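Local coordinates for thiosulfate sulfurtransferase YnjE (Escherichia coli, PDB 2WLR), which catalyses the transfer of sulfur from thiosulfate to cyanide, giving thiocyanate and sulfite, as a monomeric periplasmic enzyme built from rhodanese domains, at residues N32-T37 / E139-P144; W130-Q135 / A244-E249; P297-T302 / K351-K356; E373-A378 / K384-Y389. All coordinates share one frame; numbering follows the deposited sequence.

Contact 1 of 4, residues N32-T37 / E139-P144; sequences NGWPQT and EVTAKP
The six-membered end of the Trp34 indole meets Thr141 and Ala142. The carbonyl oxygen of Thr141 lies in the plane of the ring, at its edge, 3.6 Å from CZ3, so it faces aromatic C-H groups and does not sit over the pi cloud. Ala142 comes in obliquely, its CB 4.3 Å from the same CZ3. The indole also meets Phe122 and Tyr127 edge-to-face, as well as the ring of Trp130.

CG of Trp34 stands beside the backbone N (chi1 -72°), and the ring runs out past Thr141, the two side chains sliding by in opposite directions. Its other end is tied down, because NE1 donates to the backbone O of Leu125, which fixes how the indole can turn. Next door, Pro35 points its ring at the Thr141 side chain. Its CD lies 3.8 Å from Thr141 CG2, and its CG is as close to Thr141 OG1 (3.8 Å). The hydroxyl is also joined by a water, 3.0 Å from OG1 of Thr141, which gives a weak, long bond of 3.4 Å to Pro35 O. Ahead of the tryptophan, Gly33 ends helix 28-32 in a Schellman motif.

No direct hydrogen bond crosses between the two loops; one belongs to the first rhodanese domain, the other to the second. The Thr141 carbonyl has its proper donor in Trp130 NE1, so the Trp34 edge probably adds no more than a weak electrostatic contact. The join is therefore mostly apolar, and the one water placed between its polar groups holds Pro35 O only weakly.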
loop_
_atom_site.group_PDB
_atom_site.type_symbol
_atom_site.label_atom_id
_atom_site.label_comp_id
_atom_site.label_asym_id
_atom_site.label_seq_id
_atom_site.Cartn_x
_atom_site.Cartn_y
_atom_site.Cartn_z
ATOM N N ASN A 32 1.407 10.429 -6.278
ATOM C CA ASN A 32 1.214 9.121 -6.900
ATOM C C ASN A 32 0.603 9.192 -8.298
ATOM O O ASN A 32 0.734 8.256 -9.089
ATOM C CB ASN A 32 0.345 8.212 -6.034
ATOM C CG ASN A 32 1.000 7.796 -4.734
ATOM O OD1 ASN A 32 2.229 7.843 -4.588
ATOM N ND2 ASN A 32 0.188 7.268 -3.830
ATOM N N GLY A 33 -0.137 10.259 -8.575
ATOM C CA GLY A 33 -0.780 10.397 -9.883
ATOM C C GLY A 33 -2.185 10.946 -9.892
ATOM O O GLY A 33 -2.653 11.338 -10.954
ATOM N N TRP A 34 -2.880 11.012 -8.775
ATOM C CA TRP A 34 -4.223 11.589 -8.784
ATOM C C TRP A 34 -4.113 13.052 -9.198
ATOM O O TRP A 34 -3.368 13.821 -8.629
ATOM C CB TRP A 34 -4.883 11.505 -7.437
ATOM C CG TRP A 34 -5.288 10.124 -7.098
ATOM C CD1 TRP A 34 -4.641 9.261 -6.250
ATOM C CD2 TRP A 34 -6.421 9.404 -7.603
ATOM N NE1 TRP A 34 -5.277 8.082 -6.225
ATOM C CE2 TRP A 34 -6.406 8.141 -6.995
ATOM C CE3 TRP A 34 -7.467 9.717 -8.475
ATOM C CZ2 TRP A 34 -7.370 7.168 -7.255
ATOM C CZ3 TRP A 34 -8.404 8.764 -8.741
ATOM C CH2 TRP A 34 -8.390 7.514 -8.102
ATOM N N PRO A 35 -4.890 13.455 -10.221
ATOM C CA PRO A 35 -4.872 14.883 -10.543
ATOM C C PRO A 35 -5.576 15.735 -9.474
ATOM O O PRO A 35 -6.520 15.284 -8.830
ATOM C CB PRO A 35 -5.605 14.940 -11.888
ATOM C CG PRO A 35 -5.747 13.552 -12.366
ATOM C CD PRO A 35 -5.653 12.654 -11.182
ATOM N N GLN A 36 -5.159 16.980 -9.336
ATOM C CA GLN A 36 -5.775 17.885 -8.380
ATOM C C GLN A 36 -7.123 18.412 -8.885
ATOM O O GLN A 36 -7.907 18.909 -8.092
ATOM C CB GLN A 36 -4.820 19.024 -8.034
ATOM C CG GLN A 36 -3.523 18.509 -7.351
ATOM C CD GLN A 36 -2.609 19.608 -6.904
ATOM O OE1 GLN A 36 -1.576 19.867 -7.526
ATOM N NE2 GLN A 36 -2.954 20.235 -5.777
ATOM N N THR A 37 -7.331 18.348 -10.198
ATOM C CA THR A 37 -8.608 18.734 -10.846
ATOM C C THR A 37 -8.799 17.757 -11.997
ATOM O O THR A 37 -7.853 17.132 -12.465
ATOM C CB THR A 37 -8.536 20.136 -11.465
ATOM O OG1 THR A 37 -7.440 20.195 -12.382
ATOM C CG2 THR A 37 -8.357 21.198 -10.382
ATOM N N GLU A 139 -18.420 13.841 -10.936
ATOM C CA GLU A 139 -17.436 13.271 -11.845
ATOM C C GLU A 139 -16.082 13.241 -11.150
ATOM O O GLU A 139 -15.644 14.254 -10.615
ATOM C CB GLU A 139 -17.311 14.086 -13.137
ATOM C CG GLU A 139 -16.481 13.417 -14.204
ATOM C CD GLU A 139 -16.357 14.227 -15.487
ATOM O OE1 GLU A 139 -17.134 15.179 -15.707
ATOM O OE2 GLU A 139 -15.468 13.896 -16.291
ATOM N N VAL A 140 -15.436 12.081 -11.174
ATOM C CA VAL A 140 -14.093 11.898 -10.623
ATOM C C VAL A 140 -13.213 11.206 -11.616
ATOM O O VAL A 140 -13.679 10.499 -12.516
ATOM C CB VAL A 140 -14.142 11.059 -9.309
ATOM C CG1 VAL A 140 -15.027 11.717 -8.244
ATOM C CG2 VAL A 140 -14.606 9.630 -9.604
ATOM N N THR A 141 -11.906 11.386 -11.442
ATOM C CA THR A 141 -10.904 10.678 -12.203
ATOM C C THR A 141 -11.036 9.176 -11.968
ATOM O O THR A 141 -11.291 8.759 -10.827
ATOM C CB THR A 141 -9.493 11.117 -11.775
ATOM O OG1 THR A 141 -9.350 12.528 -11.964
ATOM C CG2 THR A 141 -8.391 10.407 -12.519
ATOM N N ALA A 142 -10.846 8.387 -13.012
ATOM C CA ALA A 142 -10.825 6.918 -12.897
ATOM C C ALA A 142 -12.062 6.416 -12.172
ATOM O O ALA A 142 -12.011 5.590 -11.263
ATOM C CB ALA A 142 -9.545 6.474 -12.198
ATOM N N LYS A 143 -13.215 6.903 -12.606
ATOM C CA LYS A 143 -14.503 6.501 -12.059
ATOM C C LYS A 143 -14.752 5.007 -12.309
ATOM O O LYS A 143 -14.368 4.475 -13.355
ATOM C CB LYS A 143 -15.623 7.331 -12.716
ATOM C CG LYS A 143 -16.989 7.146 -12.099
ATOM C CD LYS A 143 -18.104 7.706 -12.957
ATOM C CE LYS A 143 -19.432 7.663 -12.182
ATOM N NZ LYS A 143 -20.549 8.370 -12.869
ATOM N N PRO A 144 -15.377 4.322 -11.341
ATOM C CA PRO A 144 -15.807 2.963 -11.654
ATOM C C PRO A 144 -16.615 2.870 -12.962
ATOM O O PRO A 144 -17.427 3.749 -13.219
ATOM C CB PRO A 144 -16.693 2.597 -10.465
ATOM C CG PRO A 144 -16.249 3.428 -9.358
ATOM C CD PRO A 144 -15.774 4.731 -9.987
HETATM O O HOH W 1 -9.575 15.040 -10.300
#

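Contact 2 of 4, residues W130-Q135 / A244-E249; sequences WLHDLQ and AGLPVE
A helical turn and an extended loop meet here, coming nearest at His132 and Leu246, whose CA atoms are 7.7 Å apart. Residues 130-135 form the last turns of helix 128-135, with Leu134 N bonded to Trp130 O and Gln135 N to Leu131 O. On the other side Gly245, at positive phi, closes helix 238-243 in a Schellman motif, and the chain then straightens through Leu246 and Pro247.

His132 carries its side of the contact alone. With CG swung anti to the backbone N (chi1 178°), the imidazole projects from the helix toward the loop. CD2 of Leu246 sits over one face in a CH-pi contact, 4.1 Å from the centroid of the His132 ring and shifted toward its rim; its nearest ring atom is His132 CG at 3.9 Å. Pro247 approaches the far end of the ring obliquely, its CD 3.8 Å from His132 CE1. An alanine here would take away the imidazole and is likely to leave Leu246 CD2 without the ring face it rests on and the Pro247 ring without its partner across the contact.

This is a surface contact of the second rhodanese domain. Trp241 of helix 238-243 packs on both His132 and Leu246 and bonds through NE1 to Pro247 O, while Leu246 also reaches Pro128 and Gln129. Elsewhere on helix 128-135, Leu131 and Leu134 pack on Val150 and Trp148 of strand 148-154.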
loop_
_atom_site.group_PDB
_atom_site.type_symbol
_atom_site.label_atom_id
_atom_site.label_comp_id
_atom_site.label_asym_id
_atom_site.label_seq_id
_atom_site.Cartn_x
_atom_site.Cartn_y
_atom_site.Cartn_z
ATOM N N TRP A 130 -11.772 11.824 -2.944
ATOM C CA TRP A 130 -12.190 11.151 -4.174
ATOM C C TRP A 130 -13.423 10.325 -3.876
ATOM O O TRP A 130 -14.408 10.361 -4.601
ATOM C CB TRP A 130 -11.068 10.247 -4.705
ATOM C CG TRP A 130 -11.416 9.456 -5.939
ATOM C CD1 TRP A 130 -11.262 9.867 -7.237
ATOM C CD2 TRP A 130 -11.964 8.130 -6.005
ATOM N NE1 TRP A 130 -11.668 8.888 -8.096
ATOM C CE2 TRP A 130 -12.111 7.807 -7.373
ATOM C CE3 TRP A 130 -12.368 7.186 -5.048
ATOM C CZ2 TRP A 130 -12.640 6.592 -7.791
ATOM C CZ3 TRP A 130 -12.874 5.985 -5.476
ATOM C CH2 TRP A 130 -13.004 5.698 -6.841
ATOM N N LEU A 131 -13.367 9.572 -2.785
ATOM C CA LEU A 131 -14.452 8.685 -2.437
ATOM C C LEU A 131 -15.675 9.491 -2.050
ATOM O O LEU A 131 -16.786 9.124 -2.384
ATOM C CB LEU A 131 -14.007 7.792 -1.294
ATOM C CG LEU A 131 -14.950 6.694 -0.854
ATOM C CD1 LEU A 131 -15.392 5.859 -2.050
ATOM C CD2 LEU A 131 -14.222 5.858 0.195
ATOM N N HIS A 132 -15.479 10.578 -1.323
ATOM C CA HIS A 132 -16.610 11.425 -0.981
ATOM C C HIS A 132 -17.257 11.970 -2.264
ATOM O O HIS A 132 -18.483 11.889 -2.429
ATOM C CB HIS A 132 -16.173 12.528 -0.040
ATOM C CG HIS A 132 -17.274 13.458 0.323
ATOM N ND1 HIS A 132 -18.370 13.070 1.059
ATOM C CD2 HIS A 132 -17.452 14.764 0.031
ATOM C CE1 HIS A 132 -19.177 14.105 1.214
ATOM N NE2 HIS A 132 -18.652 15.142 0.587
ATOM N N ASP A 133 -16.457 12.510 -3.162
ATOM C CA ASP A 133 -16.994 13.035 -4.428
ATOM C C ASP A 133 -17.739 11.954 -5.205
ATOM O O ASP A 133 -18.829 12.223 -5.740
ATOM C CB ASP A 133 -15.891 13.641 -5.316
ATOM C CG ASP A 133 -15.291 14.918 -4.747
ATOM O OD1 ASP A 133 -15.898 15.545 -3.869
ATOM O OD2 ASP A 133 -14.174 15.279 -5.181
ATOM N N LEU A 134 -17.190 10.744 -5.285
ATOM C CA LEU A 134 -17.872 9.627 -5.941
ATOM C C LEU A 134 -19.243 9.406 -5.321
ATOM O O LEU A 134 -20.245 9.333 -6.019
ATOM C CB LEU A 134 -17.051 8.353 -5.823
ATOM C CG LEU A 134 -17.650 7.086 -6.436
ATOM C CD1 LEU A 134 -17.639 7.178 -7.925
ATOM C CD2 LEU A 134 -16.918 5.844 -5.932
ATOM N N GLN A 135 -19.286 9.325 -3.994
ATOM C CA GLN A 135 -20.539 9.081 -3.276
ATOM C C GLN A 135 -21.571 10.166 -3.498
ATOM O O GLN A 135 -22.792 9.926 -3.400
ATOM C CB GLN A 135 -20.274 8.978 -1.776
ATOM C CG GLN A 135 -19.476 7.784 -1.367
ATOM C CD GLN A 135 -19.052 7.806 0.112
ATOM O OE1 GLN A 135 -19.046 8.847 0.776
ATOM N NE2 GLN A 135 -18.677 6.643 0.621
ATOM N N ALA A 244 -9.735 13.797 7.589
ATOM C CA ALA A 244 -10.268 14.725 6.583
ATOM C C ALA A 244 -11.521 15.458 7.039
ATOM O O ALA A 244 -11.944 16.397 6.376
ATOM C CB ALA A 244 -10.527 13.991 5.247
ATOM N N GLY A 245 -12.091 15.041 8.162
ATOM C CA GLY A 245 -13.312 15.667 8.686
ATOM C C GLY A 245 -14.546 15.415 7.836
ATOM O O GLY A 245 -15.534 16.129 7.939
ATOM N N LEU A 246 -14.539 14.356 7.036
ATOM C CA LEU A 246 -15.652 14.080 6.136
ATOM C C LEU A 246 -16.847 13.451 6.875
ATOM O O LEU A 246 -16.688 12.927 7.977
ATOM C CB LEU A 246 -15.177 13.206 4.972
ATOM C CG LEU A 246 -14.255 13.972 4.012
ATOM C CD1 LEU A 246 -13.513 12.985 3.126
ATOM C CD2 LEU A 246 -14.990 14.966 3.135
ATOM N N PRO A 247 -18.042 13.499 6.263
ATOM C CA PRO A 247 -19.205 12.956 6.955
ATOM C C PRO A 247 -19.079 11.472 7.269
ATOM O O PRO A 247 -18.328 10.729 6.604
ATOM C CB PRO A 247 -20.357 13.181 5.966
ATOM C CG PRO A 247 -19.881 14.196 5.008
ATOM C CD PRO A 247 -18.401 14.030 4.933
ATOM N N VAL A 248 -19.812 11.037 8.282
ATOM C CA VAL A 248 -19.803 9.650 8.689
ATOM C C VAL A 248 -21.208 9.153 8.929
ATOM O O VAL A 248 -22.138 9.947 9.096
ATOM C CB VAL A 248 -18.953 9.436 9.958
ATOM C CG1 VAL A 248 -17.498 9.875 9.709
ATOM C CG2 VAL A 248 -19.551 10.167 11.176
ATOM N N GLU A 249 -21.354 7.833 8.924
ATOM C CA GLU A 249 -22.596 7.181 9.321
ATOM C C GLU A 249 -22.329 6.236 10.482
ATOM O O GLU A 249 -21.204 5.899 10.781
ATOM C CB GLU A 249 -23.243 6.466 8.136
ATOM C CG GLU A 249 -23.859 7.439 7.138
ATOM C CD GLU A 249 -24.438 6.789 5.888
ATOM O OE1 GLU A 249 -24.344 5.556 5.756
ATOM O OE2 GLU A 249 -24.956 7.520 5.004
#

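Contact 3 of 4, residues P297-T302 / K351-K356; sequences PEFIGT and KAWNIK
Phe299 and Trp353 meet ring to ring, although their backbones stay well apart, with nearest CA atoms 13.1 Å from each other. CG of Phe299 is anti to the backbone N (chi1 -172°), which sends the ring out from the helix toward Trp353. CE2 of Phe299 is 3.7 Å from CH2 of Trp353, and CZ of Phe299 lies 3.9 Å from Trp353 CZ3. The planes are steeply inclined, at 83°, with the Phe299 ring and the six-membered ring of Trp353 5.4 Å apart between centroids. The approach is oblique.

Each ring has further partners. Arg409 makes a cation-pi contact with Phe299, which also meets the rings of Trp296 and Trp320. Trp353 NE1 donates to a sulfonate oxygen of a bound buffer molecule, probably from the crystallisation liquor.

Both residues sit where helices finish. Gly301 ends helix 296-300 two residues beyond Phe299, and Asn354, at positive phi, closes helix 343-351 in a Schellman motif, Asn354 N bonding to Lys351 O at 2.9 Å.

Beside Phe299 in helix 296-300, Glu298 forms a salt bridge with Arg370, which by similarity binds substrate. In the third rhodanese domain, Phe299 also touches Ser292 on strand 288-292, as Ile355 touches Val291 there.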
loop_
_atom_site.group_PDB
_atom_site.type_symbol
_atom_site.label_atom_id
_atom_site.label_comp_id
_atom_site.label_asym_id
_atom_site.label_seq_id
_atom_site.Cartn_x
_atom_site.Cartn_y
_atom_site.Cartn_z
ATOM N N PRO A 297 12.464 -9.375 14.139
ATOM C CA PRO A 297 12.498 -10.446 15.174
ATOM C C PRO A 297 11.895 -11.785 14.706
ATOM O O PRO A 297 12.346 -12.858 15.115
ATOM C CB PRO A 297 11.692 -9.848 16.315
ATOM C CG PRO A 297 11.952 -8.371 16.179
ATOM C CD PRO A 297 11.921 -8.122 14.677
ATOM N N GLU A 298 10.851 -11.724 13.878
ATOM C CA GLU A 298 10.319 -12.930 13.256
ATOM C C GLU A 298 11.300 -13.532 12.235
ATOM O O GLU A 298 11.543 -14.740 12.201
ATOM C CB GLU A 298 8.996 -12.612 12.543
ATOM C CG GLU A 298 7.826 -12.343 13.439
ATOM C CD GLU A 298 6.654 -11.769 12.645
ATOM O OE1 GLU A 298 5.909 -12.579 12.052
ATOM O OE2 GLU A 298 6.538 -10.528 12.596
ATOM N N PHE A 299 11.845 -12.689 11.361
ATOM C CA PHE A 299 12.765 -13.111 10.312
ATOM C C PHE A 299 14.001 -13.807 10.893
ATOM O O PHE A 299 14.489 -14.771 10.304
ATOM C CB PHE A 299 13.184 -11.906 9.445
ATOM C CG PHE A 299 13.983 -12.262 8.227
ATOM C CD1 PHE A 299 13.370 -12.767 7.069
ATOM C CD2 PHE A 299 15.365 -12.085 8.203
ATOM C CE1 PHE A 299 14.074 -13.078 5.957
ATOM C CE2 PHE A 299 16.090 -12.415 7.058
ATOM C CZ PHE A 299 15.439 -12.922 5.937
ATOM N N ILE A 300 14.468 -13.362 12.057
ATOM C CA ILE A 300 15.676 -13.962 12.635
ATOM C C ILE A 300 15.386 -15.055 13.653
ATOM O O ILE A 300 16.321 -15.716 14.105
ATOM C CB ILE A 300 16.657 -12.894 13.211
ATOM C CG1 ILE A 300 16.070 -12.173 14.422
ATOM C CG2 ILE A 300 17.082 -11.952 12.092
ATOM C CD1 ILE A 300 17.094 -11.260 15.186
ATOM N N GLY A 301 14.119 -15.236 14.015
ATOM C CA GLY A 301 13.678 -16.387 14.785
ATOM C C GLY A 301 13.566 -16.173 16.287
ATOM O O GLY A 301 13.519 -17.144 17.044
ATOM N N THR A 302 13.507 -14.923 16.732
ATOM C CA THR A 302 13.328 -14.598 18.143
ATOM C C THR A 302 11.912 -14.846 18.650
ATOM O O THR A 302 11.682 -15.118 19.846
ATOM C CB THR A 302 13.632 -13.110 18.359
ATOM O OG1 THR A 302 14.846 -12.785 17.668
ATOM C CG2 THR A 302 13.730 -12.780 19.865
ATOM N N LYS A 351 15.009 -3.948 -3.678
ATOM C CA LYS A 351 16.195 -4.191 -4.504
ATOM C C LYS A 351 17.368 -4.600 -3.648
ATOM O O LYS A 351 18.147 -5.493 -4.045
ATOM C CB LYS A 351 16.555 -2.978 -5.353
ATOM C CG LYS A 351 17.812 -3.174 -6.218
ATOM C CD LYS A 351 18.093 -1.946 -7.047
ATOM C CE LYS A 351 19.253 -2.164 -8.002
ATOM N NZ LYS A 351 19.749 -0.828 -8.456
ATOM N N ALA A 352 17.498 -3.983 -2.480
ATOM C CA ALA A 352 18.603 -4.297 -1.542
ATOM C C ALA A 352 18.617 -5.762 -1.099
ATOM O O ALA A 352 19.677 -6.304 -0.718
ATOM C CB ALA A 352 18.586 -3.365 -0.343
ATOM N N TRP A 353 17.452 -6.408 -1.108
ATOM C CA TRP A 353 17.342 -7.839 -0.788
ATOM C C TRP A 353 17.137 -8.728 -2.032
ATOM O O TRP A 353 16.675 -9.866 -1.924
ATOM C CB TRP A 353 16.234 -8.040 0.246
ATOM C CG TRP A 353 16.710 -7.930 1.604
ATOM C CD1 TRP A 353 16.822 -6.791 2.356
ATOM C CD2 TRP A 353 17.160 -9.003 2.431
ATOM N NE1 TRP A 353 17.289 -7.101 3.604
ATOM C CE2 TRP A 353 17.529 -8.446 3.678
ATOM C CE3 TRP A 353 17.294 -10.379 2.241
ATOM C CZ2 TRP A 353 18.003 -9.235 4.735
ATOM C CZ3 TRP A 353 17.773 -11.157 3.301
ATOM C CH2 TRP A 353 18.121 -10.576 4.521
ATOM N N ASN A 354 17.501 -8.217 -3.198
ATOM C CA ASN A 354 17.390 -8.944 -4.456
ATOM C C ASN A 354 15.955 -9.322 -4.841
ATOM O O ASN A 354 15.694 -10.356 -5.470
ATOM C CB ASN A 354 18.309 -10.187 -4.437
ATOM C CG ASN A 354 18.637 -10.680 -5.826
ATOM O OD1 ASN A 354 18.627 -9.924 -6.785
ATOM N ND2 ASN A 354 18.909 -11.992 -5.943
ATOM N N ILE A 355 15.032 -8.430 -4.507
ATOM C CA ILE A 355 13.629 -8.537 -4.912
ATOM C C ILE A 355 13.354 -7.466 -5.980
ATOM O O ILE A 355 13.526 -6.284 -5.728
ATOM C CB ILE A 355 12.727 -8.310 -3.722
ATOM C CG1 ILE A 355 12.998 -9.319 -2.599
ATOM C CG2 ILE A 355 11.231 -8.319 -4.136
ATOM C CD1 ILE A 355 12.562 -8.848 -1.199
ATOM N N LYS A 356 12.967 -7.892 -7.171
ATOM C CA LYS A 356 13.015 -7.047 -8.347
ATOM C C LYS A 356 11.789 -7.292 -9.224
ATOM O O LYS A 356 11.272 -8.403 -9.236
ATOM C CB LYS A 356 14.304 -7.356 -9.123
ATOM C CG LYS A 356 15.584 -7.118 -8.343
ATOM C CD LYS A 356 16.839 -7.503 -9.113
ATOM C CE LYS A 356 18.072 -7.132 -8.291
ATOM N NZ LYS A 356 19.338 -7.560 -8.966
#

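Contact 4 of 4, residues E373-A378 / K384-Y389; sequences ETFMYA and KNVSVY
Chi1 of 171° sets CG of Phe375 anti to its backbone N and aims the ring from the helix at the strand, while chi1 of -71° in Val386 turns CG1 toward Ala378 and CG2 toward the phenylalanine. The Phe375 ring then offers its edge to the strand backbone: Val386 O lies in the ring plane, 3.5 Å from CE2 of Phe375, and Ser387 CA is 3.8 Å from CD2. Val386 CG2 packs on the same CE2 of Phe375 at 3.7 Å. At the root of the side chain, Phe375 CB meets CG2 of Val388 at 3.8 Å, the two side chains crossing at about a right angle. One turn further along, Ala378 CB touches Val386 CG1 at 3.9 Å. Replacing Phe375 with a serine would probably open a gap between helix and strand and leave Val386 CG2 without its aromatic partner.

Segment 373-378 of helix 369-380 runs antiparallel to strand 386-389 (175°), the two axes 8.3 Å apart at their closest, as expected for the helix of a beta-alpha-beta unit: strand 360-363 precedes it and lies parallel beside 386-389 in the sheet. The link from 360-363 to the helix holds Cys365, the persulfide-forming active site. Strand 273-274 flanks 386-389 on its other side, and Phe375 and selenomethionine Met376 also touch helix 213-226 of the second rhodanese domain.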
loop_
_atom_site.group_PDB
_atom_site.type_symbol
_atom_site.label_atom_id
_atom_site.label_comp_id
_atom_site.label_asym_id
_atom_site.label_seq_id
_atom_site.Cartn_x
_atom_site.Cartn_y
_atom_site.Cartn_z
ATOM N N GLU A 373 -1.196 -6.695 1.941
ATOM C CA GLU A 373 -0.933 -5.264 1.813
ATOM C C GLU A 373 0.214 -5.026 0.833
ATOM O O GLU A 373 0.099 -4.148 -0.066
ATOM C CB GLU A 373 -0.649 -4.657 3.203
ATOM C CG GLU A 373 -0.375 -3.170 3.151
ATOM C CD GLU A 373 -0.336 -2.504 4.516
ATOM O OE1 GLU A 373 -0.525 -3.185 5.558
ATOM O OE2 GLU A 373 -0.106 -1.278 4.540
ATOM N N THR A 374 1.325 -5.749 0.958
ATOM C CA THR A 374 2.427 -5.568 0.024
ATOM C C THR A 374 2.052 -5.988 -1.384
ATOM O O THR A 374 2.499 -5.350 -2.344
ATOM C CB THR A 374 3.728 -6.278 0.431
ATOM O OG1 THR A 374 3.488 -7.644 0.741
ATOM C CG2 THR A 374 4.302 -5.595 1.674
ATOM N N PHE A 375 1.262 -7.059 -1.515
ATOM C CA PHE A 375 0.745 -7.431 -2.828
ATOM C C PHE A 375 -0.006 -6.265 -3.462
ATOM O O PHE A 375 0.196 -5.938 -4.645
ATOM C CB PHE A 375 -0.199 -8.614 -2.731
ATOM C CG PHE A 375 -0.926 -8.919 -3.999
ATOM C CD1 PHE A 375 -2.128 -8.313 -4.258
ATOM C CD2 PHE A 375 -0.435 -9.837 -4.904
ATOM C CE1 PHE A 375 -2.826 -8.594 -5.425
ATOM C CE2 PHE A 375 -1.139 -10.102 -6.075
ATOM C CZ PHE A 375 -2.346 -9.475 -6.310
HETATM N N MSE A 376 -0.917 -5.648 -2.710
HETATM C CA MSE A 376 -1.676 -4.523 -3.271
HETATM C C MSE A 376 -0.800 -3.353 -3.668
HETATM O O MSE A 376 -1.034 -2.740 -4.697
HETATM C CB MSE A 376 -2.815 -4.095 -2.344
HETATM C CG MSE A 376 -3.871 -5.147 -2.079
HETATM SE SE MSE A 376 -4.864 -5.666 -3.678
HETATM C CE MSE A 376 -5.997 -4.056 -3.820
ATOM N N TYR A 377 0.199 -3.027 -2.858
ATOM C CA TYR A 377 1.150 -1.978 -3.237
ATOM C C TYR A 377 1.942 -2.351 -4.514
ATOM O O TYR A 377 2.018 -1.567 -5.434
ATOM C CB TYR A 377 2.090 -1.661 -2.091
ATOM C CG TYR A 377 1.431 -1.098 -0.843
ATOM C CD1 TYR A 377 0.157 -0.486 -0.897
ATOM C CD2 TYR A 377 2.040 -1.228 0.394
ATOM C CE1 TYR A 377 -0.443 0.022 0.226
ATOM C CE2 TYR A 377 1.433 -0.700 1.521
ATOM C CZ TYR A 377 0.194 -0.088 1.418
ATOM O OH TYR A 377 -0.398 0.418 2.560
ATOM N N ALA A 378 2.483 -3.566 -4.577
ATOM C CA ALA A 378 3.228 -3.995 -5.766
ATOM C C ALA A 378 2.360 -3.995 -7.014
ATOM O O ALA A 378 2.799 -3.626 -8.067
ATOM C CB ALA A 378 3.797 -5.407 -5.530
ATOM N N LYS A 384 4.307 -7.036 -12.480
ATOM C CA LYS A 384 3.411 -7.813 -13.355
ATOM C C LYS A 384 3.226 -9.245 -12.884
ATOM O O LYS A 384 2.298 -9.912 -13.319
ATOM C CB LYS A 384 3.907 -7.819 -14.808
ATOM C CG LYS A 384 3.981 -6.441 -15.445
ATOM C CD LYS A 384 4.375 -6.489 -16.910
ATOM C CE LYS A 384 4.515 -5.078 -17.504
ATOM N NZ LYS A 384 5.653 -4.290 -16.887
ATOM N N ASN A 385 4.096 -9.714 -11.999
ATOM C CA ASN A 385 4.078 -11.104 -11.593
ATOM C C ASN A 385 4.176 -11.221 -10.104
ATOM O O ASN A 385 5.178 -11.689 -9.560
ATOM C CB ASN A 385 5.243 -11.877 -12.225
ATOM C CG ASN A 385 4.974 -13.351 -12.301
ATOM O OD1 ASN A 385 3.930 -13.816 -11.837
ATOM N ND2 ASN A 385 5.905 -14.110 -12.903
ATOM N N VAL A 386 3.111 -10.827 -9.437
ATOM C CA VAL A 386 3.071 -10.891 -7.983
ATOM C C VAL A 386 1.948 -11.803 -7.495
ATOM O O VAL A 386 0.945 -12.008 -8.177
ATOM C CB VAL A 386 2.996 -9.489 -7.320
ATOM C CG1 VAL A 386 4.344 -8.728 -7.455
ATOM C CG2 VAL A 386 1.819 -8.653 -7.837
ATOM N N SER A 387 2.124 -12.337 -6.305
ATOM C CA SER A 387 1.136 -13.219 -5.678
ATOM C C SER A 387 1.327 -13.229 -4.176
ATOM O O SER A 387 2.270 -12.614 -3.637
ATOM C CB SER A 387 1.257 -14.648 -6.170
ATOM O OG SER A 387 2.554 -15.180 -5.872
ATOM N N VAL A 388 0.439 -13.939 -3.494
ATOM C CA VAL A 388 0.564 -14.195 -2.070
ATOM C C VAL A 388 0.652 -15.698 -1.881
ATOM O O VAL A 388 -0.128 -16.454 -2.464
ATOM C CB VAL A 388 -0.603 -13.626 -1.260
ATOM C CG1 VAL A 388 -0.582 -14.129 0.171
ATOM C CG2 VAL A 388 -0.588 -12.078 -1.326
ATOM N N TYR A 389 1.663 -16.151 -1.129
ATOM C CA TYR A 389 1.725 -17.527 -0.641
ATOM C C TYR A 389 0.924 -17.572 0.654
ATOM O O TYR A 389 1.358 -17.141 1.718
ATOM C CB TYR A 389 3.200 -17.970 -0.467
ATOM C CG TYR A 389 3.344 -19.205 0.418
ATOM C CD1 TYR A 389 2.463 -20.256 0.294
ATOM C CD2 TYR A 389 4.382 -19.327 1.379
ATOM C CE1 TYR A 389 2.549 -21.376 1.109
ATOM C CE2 TYR A 389 4.482 -20.460 2.185
ATOM C CZ TYR A 389 3.575 -21.478 2.035
ATOM O OH TYR A 389 3.610 -22.615 2.823
#

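How the contacts relate
Contacts 1 and 2 touch each other, their centres 15 Å apart, and their segments alternate along the chain. Trp130 of helix 128-135 belongs to contact 2 and also touches both segments of contact 1, so the seam between the first two rhodanese domains continues into the second. Contacts 3 and 4 come later, both in the third domain, with centres 16 Å apart and no touch. Contact 4 includes strand 386-389, and side chains of contact 3 rest on strand 288-292 of the same parallel sheet. Contact 3 lies across the chain's centre from contacts 1 and 2, with centres 35 and 38 Å away. Contact 4, nearer the middle, lies inside the domain with the active-site cysteine, where its helix touches helix 213-226.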